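Local coordinates for protein putative phosphatase (Bacteroides thetaiotaomicron, PDB 3KYA) that is a putative phosphatase whose activity remains to be established and which binds zinc ions, at residues T432-L437 and T467-S472; A369-P374 and F393-R398; Q314-P319 and P374-F379; G387-D392 and V406-I411. All coordinates share one frame; numbering follows the deposited sequence.

Contact 1: residues T432-L437 and T467-S472. With EDO (1,2-ethanediol), chain C.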
# COMPACT_ATOMS: atom_id res chain seq x y z
N THR A 432 -3.19 6.37 26.22
CA THR A 432 -3.73 5.11 26.71
C THR A 432 -5.01 4.68 26.01
O THR A 432 -5.60 3.65 26.37
CB THR A 432 -4.02 5.24 28.23
OG1 THR A 432 -5.07 6.18 28.45
CG2 THR A 432 -2.76 5.69 28.99
N ASP A 433 -5.45 5.44 25.01
CA ASP A 433 -6.74 5.17 24.35
C ASP A 433 -6.84 3.82 23.65
O ASP A 433 -5.93 3.39 22.97
CB ASP A 433 -7.06 6.25 23.33
CG ASP A 433 -6.85 7.64 23.88
OD1 ASP A 433 -5.66 8.06 23.99
OD2 ASP A 433 -7.86 8.29 24.23
N ASP A 434 -7.99 3.18 23.84
CA ASP A 434 -8.32 1.94 23.16
C ASP A 434 -9.16 2.29 21.93
O ASP A 434 -9.66 3.42 21.81
CB ASP A 434 -9.08 1.01 24.12
CG ASP A 434 -8.15 0.33 25.14
OD1 ASP A 434 -6.96 0.14 24.83
OD2 ASP A 434 -8.61 -0.02 26.23
N GLY A 435 -9.32 1.32 21.02
CA GLY A 435 -10.16 1.51 19.84
C GLY A 435 -9.47 1.44 18.48
O GLY A 435 -8.48 0.71 18.29
N ASP A 436 -9.99 2.22 17.54
CA ASP A 436 -9.54 2.20 16.16
C ASP A 436 -8.02 2.31 16.06
O ASP A 436 -7.43 3.22 16.65
CB ASP A 436 -10.25 3.31 15.36
CG ASP A 436 -9.95 3.24 13.88
OD1 ASP A 436 -8.82 3.58 13.49
OD2 ASP A 436 -10.86 2.89 13.10
N LEU A 437 -7.42 1.39 15.32
CA LEU A 437 -5.95 1.28 15.22
C LEU A 437 -5.16 2.57 14.92
O LEU A 437 -4.12 2.80 15.55
CB LEU A 437 -5.55 0.21 14.18
CG LEU A 437 -6.02 -1.24 14.35
CD1 LEU A 437 -5.24 -2.17 13.44
CD2 LEU A 437 -5.91 -1.74 15.80
N THR A 467 0.79 -1.57 31.28
CA THR A 467 -0.32 -2.43 30.88
C THR A 467 0.04 -3.47 29.82
O THR A 467 1.06 -3.35 29.08
CB THR A 467 -1.46 -1.59 30.25
OG1 THR A 467 -0.91 -0.72 29.24
CG2 THR A 467 -2.17 -0.73 31.30
N ILE A 468 -0.79 -4.50 29.76
CA ILE A 468 -0.78 -5.45 28.67
C ILE A 468 -1.99 -5.06 27.84
O ILE A 468 -3.12 -4.99 28.36
CB ILE A 468 -0.91 -6.91 29.12
CG1 ILE A 468 0.23 -7.32 30.07
CG2 ILE A 468 -0.95 -7.81 27.90
CD1 ILE A 468 1.65 -7.18 29.49
N ARG A 469 -1.75 -4.76 26.56
CA ARG A 469 -2.78 -4.35 25.61
C ARG A 469 -3.05 -5.50 24.65
O ARG A 469 -2.25 -6.42 24.53
CB ARG A 469 -2.34 -3.13 24.80
CG ARG A 469 -1.79 -1.97 25.60
CD ARG A 469 -2.83 -1.26 26.40
NE ARG A 469 -3.79 -0.51 25.59
CZ ARG A 469 -3.57 0.70 25.07
NH1 ARG A 469 -2.41 1.33 25.24
NH2 ARG A 469 -4.54 1.29 24.37
N THR A 470 -4.20 -5.45 23.99
CA THR A 470 -4.55 -6.43 22.99
C THR A 470 -4.85 -5.74 21.68
O THR A 470 -5.23 -4.57 21.67
CB THR A 470 -5.82 -7.25 23.38
OG1 THR A 470 -6.92 -6.36 23.61
CG2 THR A 470 -5.56 -8.09 24.62
N ILE A 471 -4.63 -6.44 20.57
CA ILE A 471 -5.10 -5.98 19.26
C ILE A 471 -5.85 -7.18 18.73
O ILE A 471 -5.26 -8.24 18.50
CB ILE A 471 -4.01 -5.57 18.29
CG1 ILE A 471 -3.12 -4.50 18.94
CG2 ILE A 471 -4.66 -5.05 16.99
CD1 ILE A 471 -1.89 -4.07 18.09
N SER A 472 -7.16 -7.03 18.57
CA SER A 472 -8.02 -8.15 18.18
C SER A 472 -9.30 -7.63 17.56
O SER A 472 -9.62 -6.44 17.68
CB SER A 472 -8.37 -9.00 19.39
OG SER A 472 -9.03 -8.24 20.37
C1 EDO C . -13.81 -0.35 14.85
O1 EDO C . -14.69 0.01 15.91
C2 EDO C . -12.67 0.65 14.73
O2 EDO C . -13.18 1.89 14.23
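R469 and D434 meet in the blade that closes a six-bladed beta-propeller, where C-terminal strands share one sheet with the early strand 105-110. Short strand 435-436 and strand 467-473 flank that early strand on either side, so the arginine has to reach past it. Its chain is bent at chi2 and chi3, which swings the guanidinium over to the loop before G435. NH2 of R469 makes a salt bridge to D434 OD1 at 2.7 Å, arriving on the anti side of the carboxylate and 32° out of its plane. NE of R469 adds a weak bond to the same oxygen, and NH2 a weak one to D433 O at 2.9 Å. An arginine suits the place because it has donors to spare: NH1 turns to D462 and to the carbonyl of R442, and NE also meets G108 O. D434 is held from its other oxygen by T109, while the carboxylate of D433 pairs with R442. An ethanediol molecule, probably from the crystallisation liquor, gives D436 OD2 a hydrogen bond. Further along, beside Y415, the two aliphatic side chains cross with CD2 of L437 3.7 Å from CG2 of I471.

Contact 2: residues A369-P374 and F393-R398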
# COMPACT_ATOMS: atom_id res chain seq x y z
N ALA A 369 13.41 4.37 5.76
CA ALA A 369 12.47 4.33 6.87
C ALA A 369 13.23 4.77 8.13
O ALA A 369 14.47 4.67 8.20
CB ALA A 369 11.86 2.92 7.06
N ARG A 370 12.49 5.29 9.10
CA ARG A 370 13.06 5.69 10.37
C ARG A 370 12.23 5.12 11.51
O ARG A 370 11.01 5.08 11.44
CB ARG A 370 13.14 7.21 10.46
CG ARG A 370 14.12 7.83 9.45
CD ARG A 370 15.57 7.54 9.82
NE ARG A 370 16.53 8.12 8.87
CZ ARG A 370 16.98 7.53 7.77
NH1 ARG A 370 16.59 6.31 7.42
NH2 ARG A 370 17.85 8.16 6.99
N MSE A 371 12.93 4.67 12.55
CA MSE A 371 12.33 4.10 13.75
C MSE A 371 13.15 4.56 14.96
O MSE A 371 14.18 5.23 14.81
CB MSE A 371 12.26 2.58 13.63
CG MSE A 371 13.61 1.93 13.36
SE MSE A 371 13.51 0.06 12.81
CE MSE A 371 12.69 0.19 11.06
N ASN A 372 12.71 4.23 16.17
CA ASN A 372 13.39 4.71 17.36
C ASN A 372 13.26 3.69 18.50
O ASN A 372 12.23 3.62 19.16
CB ASN A 372 12.80 6.08 17.73
CG ASN A 372 13.63 6.81 18.74
OD1 ASN A 372 14.51 6.24 19.38
ND2 ASN A 372 13.36 8.11 18.90
N ASN A 373 14.35 2.95 18.71
CA ASN A 373 14.40 1.87 19.71
C ASN A 373 13.44 0.74 19.34
O ASN A 373 12.45 0.49 20.06
CB ASN A 373 14.13 2.34 21.16
CG ASN A 373 15.31 3.05 21.80
OD1 ASN A 373 15.93 2.52 22.72
ND2 ASN A 373 15.60 4.25 21.34
N PRO A 374 13.69 0.06 18.21
CA PRO A 374 12.84 -1.06 17.81
C PRO A 374 13.04 -2.24 18.76
O PRO A 374 14.19 -2.64 19.02
CB PRO A 374 13.33 -1.42 16.41
CG PRO A 374 14.77 -0.97 16.40
CD PRO A 374 14.83 0.24 17.28
N PHE A 393 5.98 -8.85 8.90
CA PHE A 393 6.65 -8.73 10.19
C PHE A 393 6.12 -7.48 10.90
O PHE A 393 5.95 -6.43 10.27
CB PHE A 393 8.15 -8.63 9.93
CG PHE A 393 9.00 -8.50 11.17
CD1 PHE A 393 9.28 -9.61 11.96
CD2 PHE A 393 9.55 -7.29 11.52
CE1 PHE A 393 10.10 -9.50 13.10
CE2 PHE A 393 10.36 -7.17 12.66
CZ PHE A 393 10.63 -8.29 13.44
N TYR A 394 5.82 -7.61 12.19
CA TYR A 394 5.28 -6.54 13.01
C TYR A 394 6.18 -6.37 14.21
O TYR A 394 6.62 -7.37 14.78
CB TYR A 394 3.87 -6.87 13.49
CG TYR A 394 2.84 -6.89 12.38
CD1 TYR A 394 2.73 -7.97 11.52
CD2 TYR A 394 1.99 -5.81 12.20
CE1 TYR A 394 1.77 -7.99 10.50
CE2 TYR A 394 1.05 -5.81 11.18
CZ TYR A 394 0.95 -6.89 10.34
OH TYR A 394 -0.00 -6.86 9.34
N PHE A 395 6.48 -5.13 14.59
CA PHE A 395 7.35 -4.89 15.76
C PHE A 395 6.93 -3.65 16.52
O PHE A 395 6.31 -2.74 15.96
CB PHE A 395 8.83 -4.80 15.35
CG PHE A 395 9.21 -3.51 14.65
CD1 PHE A 395 9.13 -3.39 13.25
CD2 PHE A 395 9.68 -2.43 15.38
CE1 PHE A 395 9.50 -2.19 12.62
CE2 PHE A 395 10.05 -1.25 14.76
CZ PHE A 395 9.96 -1.13 13.37
N VAL A 396 7.22 -3.63 17.82
CA VAL A 396 6.93 -2.48 18.64
C VAL A 396 8.13 -1.51 18.55
O VAL A 396 9.26 -1.90 18.81
CB VAL A 396 6.53 -2.85 20.11
CG1 VAL A 396 5.08 -3.37 20.12
CG2 VAL A 396 7.53 -3.85 20.79
N ASP A 397 7.83 -0.28 18.12
CA ASP A 397 8.82 0.80 17.90
C ASP A 397 8.70 1.64 19.15
O ASP A 397 7.86 2.53 19.24
CB ASP A 397 8.44 1.54 16.63
CG ASP A 397 9.49 2.53 16.17
OD1 ASP A 397 10.62 2.51 16.71
OD2 ASP A 397 9.16 3.32 15.26
N ARG A 398 9.57 1.36 20.12
CA ARG A 398 9.35 1.83 21.50
C ARG A 398 9.13 3.32 21.69
O ARG A 398 8.13 3.70 22.29
CB ARG A 398 10.45 1.33 22.47
CG ARG A 398 10.07 1.56 23.93
CD ARG A 398 11.04 0.92 24.96
NE ARG A 398 12.38 1.47 24.84
CZ ARG A 398 12.83 2.58 25.42
NH1 ARG A 398 12.05 3.33 26.20
NH2 ARG A 398 14.09 2.96 25.22
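N372 and D397 form the straightest polar link between the loop 369-374 and the strand 393-397. The backbone N-H of N372 points at D397 OD1 over 2.8 Å with an angle of 169° at the hydrogen, and it uses the syn lone pair of the carboxylate. The side chain of D397 runs with CG anti to its backbone N (chi1 -171°), which carries the carboxylate across to the loop. Its other oxygen, OD2, takes a salt bridge from R404 and a hydrogen bond from N400, so both oxygens of this buried acid are engaged. A short aspartate fits, since it can accept from the loop and from its own hairpin at once. A bond between backbones runs from R398 N to N373 O at 3.0 Å; the guanidinium of R398 pairs with D445. N373 has positive phi and psi, a conformation that asparagine tolerates well.

These bonds lie where the chain enters a four-stranded blade of the six-bladed beta-propeller. P374 starts its innermost strand, 374-381, and faces D397 as an antiparallel non-hydrogen-bonded pair, a position where the lack of an N-H costs the pairing nothing.

The apolar contacts centre on F395. Selenium of M371, a selenomethionine, lies 4.7 Å from the centroid of its ring in an oblique Met-aromatic contact, the two side chains crossing at about a right angle. P374 CB touches F395 CE2 at 3.7 Å. F334, from the preceding blade, touches both M371 and P374 and meets the F395 ring edge-to-face.

Contact 3: residues Q314-P319 and P374-F379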
# COMPACT_ATOMS: atom_id res chain seq x y z
N GLN A 314 18.38 -8.20 19.15
CA GLN A 314 17.71 -9.49 19.25
C GLN A 314 17.50 -10.08 17.86
O GLN A 314 17.55 -9.37 16.84
CB GLN A 314 16.40 -9.39 20.03
CG GLN A 314 16.64 -8.99 21.46
CD GLN A 314 15.42 -9.13 22.33
OE1 GLN A 314 14.29 -8.85 21.92
NE2 GLN A 314 15.64 -9.56 23.57
N ILE A 315 17.28 -11.40 17.84
CA ILE A 315 17.16 -12.18 16.61
C ILE A 315 15.74 -12.72 16.48
O ILE A 315 15.24 -13.42 17.38
CB ILE A 315 18.16 -13.36 16.63
CG1 ILE A 315 19.59 -12.84 16.87
CG2 ILE A 315 18.09 -14.17 15.34
CD1 ILE A 315 20.61 -13.97 17.13
N PHE A 316 15.11 -12.41 15.35
CA PHE A 316 13.73 -12.84 15.05
C PHE A 316 13.77 -13.67 13.78
O PHE A 316 14.07 -13.15 12.68
CB PHE A 316 12.80 -11.63 14.91
CG PHE A 316 12.90 -10.67 16.06
CD1 PHE A 316 12.31 -10.96 17.28
CD2 PHE A 316 13.60 -9.48 15.92
CE1 PHE A 316 12.44 -10.11 18.35
CE2 PHE A 316 13.71 -8.60 16.99
CZ PHE A 316 13.13 -8.91 18.21
N ILE A 317 13.50 -14.97 13.92
CA ILE A 317 13.61 -15.91 12.79
C ILE A 317 12.25 -16.17 12.14
O ILE A 317 11.26 -16.38 12.83
CB ILE A 317 14.26 -17.24 13.23
CG1 ILE A 317 15.61 -16.96 13.93
CG2 ILE A 317 14.45 -18.18 12.03
CD1 ILE A 317 16.26 -18.21 14.56
N HIS A 318 12.24 -16.14 10.81
CA HIS A 318 11.05 -16.39 10.00
C HIS A 318 10.54 -17.82 10.30
O HIS A 318 11.34 -18.73 10.54
CB HIS A 318 11.44 -16.23 8.53
CG HIS A 318 10.29 -16.27 7.57
ND1 HIS A 318 9.83 -17.43 7.00
CD2 HIS A 318 9.53 -15.27 7.07
CE1 HIS A 318 8.83 -17.15 6.18
NE2 HIS A 318 8.63 -15.84 6.20
N PRO A 319 9.21 -18.02 10.28
CA PRO A 319 8.68 -19.37 10.58
C PRO A 319 9.23 -20.51 9.71
O PRO A 319 9.28 -21.66 10.19
CB PRO A 319 7.16 -19.21 10.40
CG PRO A 319 6.90 -17.72 10.55
CD PRO A 319 8.13 -17.04 10.02
N PRO A 374 13.69 0.06 18.21
CA PRO A 374 12.84 -1.06 17.81
C PRO A 374 13.04 -2.24 18.76
O PRO A 374 14.19 -2.64 19.02
CB PRO A 374 13.33 -1.42 16.41
CG PRO A 374 14.77 -0.97 16.40
CD PRO A 374 14.83 0.24 17.28
N CYS A 375 11.93 -2.77 19.28
CA CYS A 375 11.98 -3.88 20.24
C CYS A 375 11.37 -5.16 19.66
O CYS A 375 11.64 -5.49 18.50
CB CYS A 375 11.39 -3.43 21.59
SG CYS A 375 12.41 -2.13 22.42
N GLN A 376 10.53 -5.87 20.41
CA GLN A 376 10.10 -7.20 19.99
C GLN A 376 9.30 -7.21 18.69
O GLN A 376 8.47 -6.35 18.46
CB GLN A 376 9.29 -7.88 21.10
CG GLN A 376 9.16 -9.40 20.90
CD GLN A 376 8.69 -10.12 22.15
OE1 GLN A 376 8.13 -9.50 23.05
NE2 GLN A 376 8.93 -11.43 22.21
N GLY A 377 9.56 -8.23 17.89
CA GLY A 377 8.90 -8.41 16.61
C GLY A 377 8.38 -9.82 16.42
O GLY A 377 8.90 -10.76 17.00
N VAL A 378 7.37 -9.96 15.56
CA VAL A 378 6.76 -11.24 15.26
C VAL A 378 6.38 -11.34 13.79
O VAL A 378 6.09 -10.34 13.15
CB VAL A 378 5.49 -11.46 16.13
CG1 VAL A 378 5.88 -11.49 17.59
CG2 VAL A 378 4.45 -10.37 15.86
N PHE A 379 6.42 -12.55 13.26
CA PHE A 379 5.97 -12.80 11.89
C PHE A 379 4.50 -13.21 11.89
O PHE A 379 4.08 -14.02 12.71
CB PHE A 379 6.84 -13.85 11.20
CG PHE A 379 8.22 -13.38 10.92
CD1 PHE A 379 8.51 -12.67 9.75
CD2 PHE A 379 9.25 -13.61 11.82
CE1 PHE A 379 9.78 -12.22 9.49
CE2 PHE A 379 10.54 -13.16 11.55
CZ PHE A 379 10.80 -12.45 10.38
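F316 and F379 lie on strands 314-317 and 374-379, which run almost parallel, 8° apart, with their axes 7.5 Å from each other, too far for backbone pairing, so side chains bridge the distance. The ring of F316 covers the backbone of G377: the glycine N lies over one ring face, 3.5 Å from F316 CE1, and with no side chain of its own G377 offers a flat strip of peptide to the aromatic ring.

F379 answers from the other strand. Its CG is anti to the carbonyl carbon (chi1 -69°), which sends the ring to the chain where strand 314-317 ends. There H318 CA makes a CH-pi contact 3.9 Å from the F379 centroid, and the imidazole of H318 turns an edge toward the phenyl face, planes 67° apart. P319 CD packs against F379 CB at 3.6 Å, a rigid ring filling the end of the interface, while F316 O lies at the edge of the F379 ring. The imidazole is steadied by T320 at ND1 and E389 at NE2. An alanine in place of F379 would keep the touch of CB on P319 but would probably open a gap beside the backbone of I317 and H318, with the H318 imidazole losing the ring face its edge meets. Side-chain packing of this kind between the innermost strands of consecutive blades, set round a common axis, is typical of a beta-propeller.

Contact 4: residues G387-D392 and V406-I411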
# COMPACT_ATOMS: atom_id res chain seq x y z
N GLY A 387 2.57 -16.89 -2.85
CA GLY A 387 3.82 -17.56 -3.21
C GLY A 387 4.48 -18.27 -2.03
O GLY A 387 3.80 -18.69 -1.09
N GLU A 388 5.80 -18.41 -2.09
CA GLU A 388 6.55 -19.03 -0.99
C GLU A 388 6.67 -18.13 0.24
O GLU A 388 6.90 -18.63 1.33
CB GLU A 388 7.94 -19.50 -1.43
CG GLU A 388 7.92 -20.87 -2.09
CD GLU A 388 9.31 -21.46 -2.26
OE1 GLU A 388 10.17 -20.79 -2.89
OE2 GLU A 388 9.54 -22.60 -1.78
N GLU A 389 6.55 -16.82 0.06
CA GLU A 389 6.62 -15.89 1.18
C GLU A 389 5.19 -15.60 1.65
O GLU A 389 4.45 -14.90 0.95
CB GLU A 389 7.35 -14.61 0.80
CG GLU A 389 7.33 -13.56 1.92
CD GLU A 389 7.96 -14.07 3.20
OE1 GLU A 389 9.20 -14.06 3.25
OE2 GLU A 389 7.21 -14.41 4.17
N GLU A 390 4.82 -16.11 2.82
CA GLU A 390 3.45 -15.95 3.33
C GLU A 390 3.29 -15.02 4.53
O GLU A 390 2.19 -14.91 5.07
CB GLU A 390 2.90 -17.32 3.72
CG GLU A 390 2.83 -18.32 2.56
CD GLU A 390 2.22 -19.65 2.98
OE1 GLU A 390 2.56 -20.16 4.07
OE2 GLU A 390 1.42 -20.20 2.21
N TYR A 391 4.36 -14.34 4.93
CA TYR A 391 4.32 -13.52 6.14
C TYR A 391 4.79 -12.09 6.01
O TYR A 391 5.63 -11.76 5.17
CB TYR A 391 5.22 -14.16 7.21
CG TYR A 391 4.83 -15.55 7.59
CD1 TYR A 391 5.30 -16.64 6.87
CD2 TYR A 391 4.01 -15.79 8.69
CE1 TYR A 391 4.93 -17.93 7.21
CE2 TYR A 391 3.63 -17.08 9.04
CZ TYR A 391 4.11 -18.14 8.29
OH TYR A 391 3.76 -19.43 8.61
N ASP A 392 4.23 -11.26 6.88
CA ASP A 392 4.68 -9.90 7.14
C ASP A 392 5.30 -9.93 8.54
O ASP A 392 5.16 -10.92 9.27
CB ASP A 392 3.55 -8.88 7.09
CG ASP A 392 3.05 -8.64 5.69
OD1 ASP A 392 3.90 -8.37 4.81
OD2 ASP A 392 1.82 -8.68 5.48
N VAL A 406 6.36 -4.42 8.52
CA VAL A 406 7.43 -4.51 7.53
C VAL A 406 7.11 -5.64 6.56
O VAL A 406 7.03 -6.81 6.96
CB VAL A 406 8.83 -4.80 8.18
CG1 VAL A 406 9.94 -4.80 7.11
CG2 VAL A 406 9.17 -3.77 9.29
N THR A 407 6.92 -5.29 5.28
CA THR A 407 6.69 -6.30 4.26
C THR A 407 8.03 -6.95 3.92
O THR A 407 9.08 -6.39 4.22
CB THR A 407 6.04 -5.72 2.99
OG1 THR A 407 6.92 -4.77 2.38
CG2 THR A 407 4.70 -5.05 3.32
N PRO A 408 8.01 -8.14 3.30
CA PRO A 408 9.25 -8.82 2.93
C PRO A 408 10.16 -7.98 2.02
O PRO A 408 11.37 -8.15 2.05
CB PRO A 408 8.77 -10.06 2.19
CG PRO A 408 7.46 -10.33 2.76
CD PRO A 408 6.84 -8.99 3.04
N GLU A 409 9.55 -7.09 1.24
CA GLU A 409 10.26 -6.20 0.32
C GLU A 409 10.90 -5.00 1.03
O GLU A 409 11.68 -4.26 0.42
CB GLU A 409 9.30 -5.68 -0.78
CG GLU A 409 8.73 -6.76 -1.73
CD GLU A 409 7.70 -7.72 -1.11
OE1 GLU A 409 7.17 -7.43 -0.00
OE2 GLU A 409 7.42 -8.77 -1.75
N GLY A 410 10.57 -4.80 2.30
CA GLY A 410 11.14 -3.72 3.09
C GLY A 410 10.30 -2.45 3.21
O GLY A 410 10.82 -1.41 3.60
N ILE A 411 9.02 -2.52 2.86
CA ILE A 411 8.16 -1.35 3.05
C ILE A 411 7.70 -1.31 4.52
O ILE A 411 7.10 -2.27 5.02
CB ILE A 411 6.96 -1.35 2.11
CG1 ILE A 411 7.43 -1.31 0.65
CG2 ILE A 411 6.07 -0.15 2.38
CD1 ILE A 411 6.30 -1.11 -0.38
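E389 and P408 make the closest apolar contact, with the methylene CG of the glutamate 3.3 Å from CG of the proline. E389 CG is anti to its backbone N and the chain then bends at chi2 (58°), which lays the CG methylene against the pyrrolidine and folds the carboxylate back over its own backbone. P408 CG also touches Y391 O, and its CD comes 3.5 Å from D392 OD1. That same oxygen lies beside the backbone of T407, 3.5 Å from T407 CA.

The proline sits at the second position of a type I beta turn, T407 to G410, in the connection between strands 402-406 and 412-415, the two outer strands of a propeller blade; its fixed phi suits that position. The facing residues lead into strand 391-397 of the same blade.

Polar bonds stiffen each side separately. G410 N closes the turn on T407 O, and just beyond it I411 N donates to T407 OG1 at 3.1 Å; the positive phi of G410 would push a CB into the carbonyl of E409, so glycine suits the place. On the other side, Y391 N binds the anti lone pair of E389 OE2 at 3.0 Å. This oxygen also receives H318 NE2, and OE1 meets Y323. An alanine in place of E389 would probably leave H318 and Y391 N without their shared acceptor and uncover P408. D392 is gripped by Y385 at OD1 and N382 at OD2.

Overall arrangement
Contacts 2, 3 and 4 gather round one propeller blade, strands 374-381, 391-397, 402-406 and 412-415. Contact 3 joins its innermost strand to the preceding blade; contact 2, which shares P374 with it, lies at the entry of that strand, their centres about 11 Å apart. Contact 4 sits toward the opposite end of strand 391-397, about 16 Å from the centre of contact 2, and is tied to contact 3 by a probable bond between H318 and E389. Along the chain contact 2 interlocks with both neighbours. Contact 1 follows all three, in the next blade, its centre 17 to 25 Å from theirs and touching none, where strand 105-110 joins the C-terminal strands to close the ring.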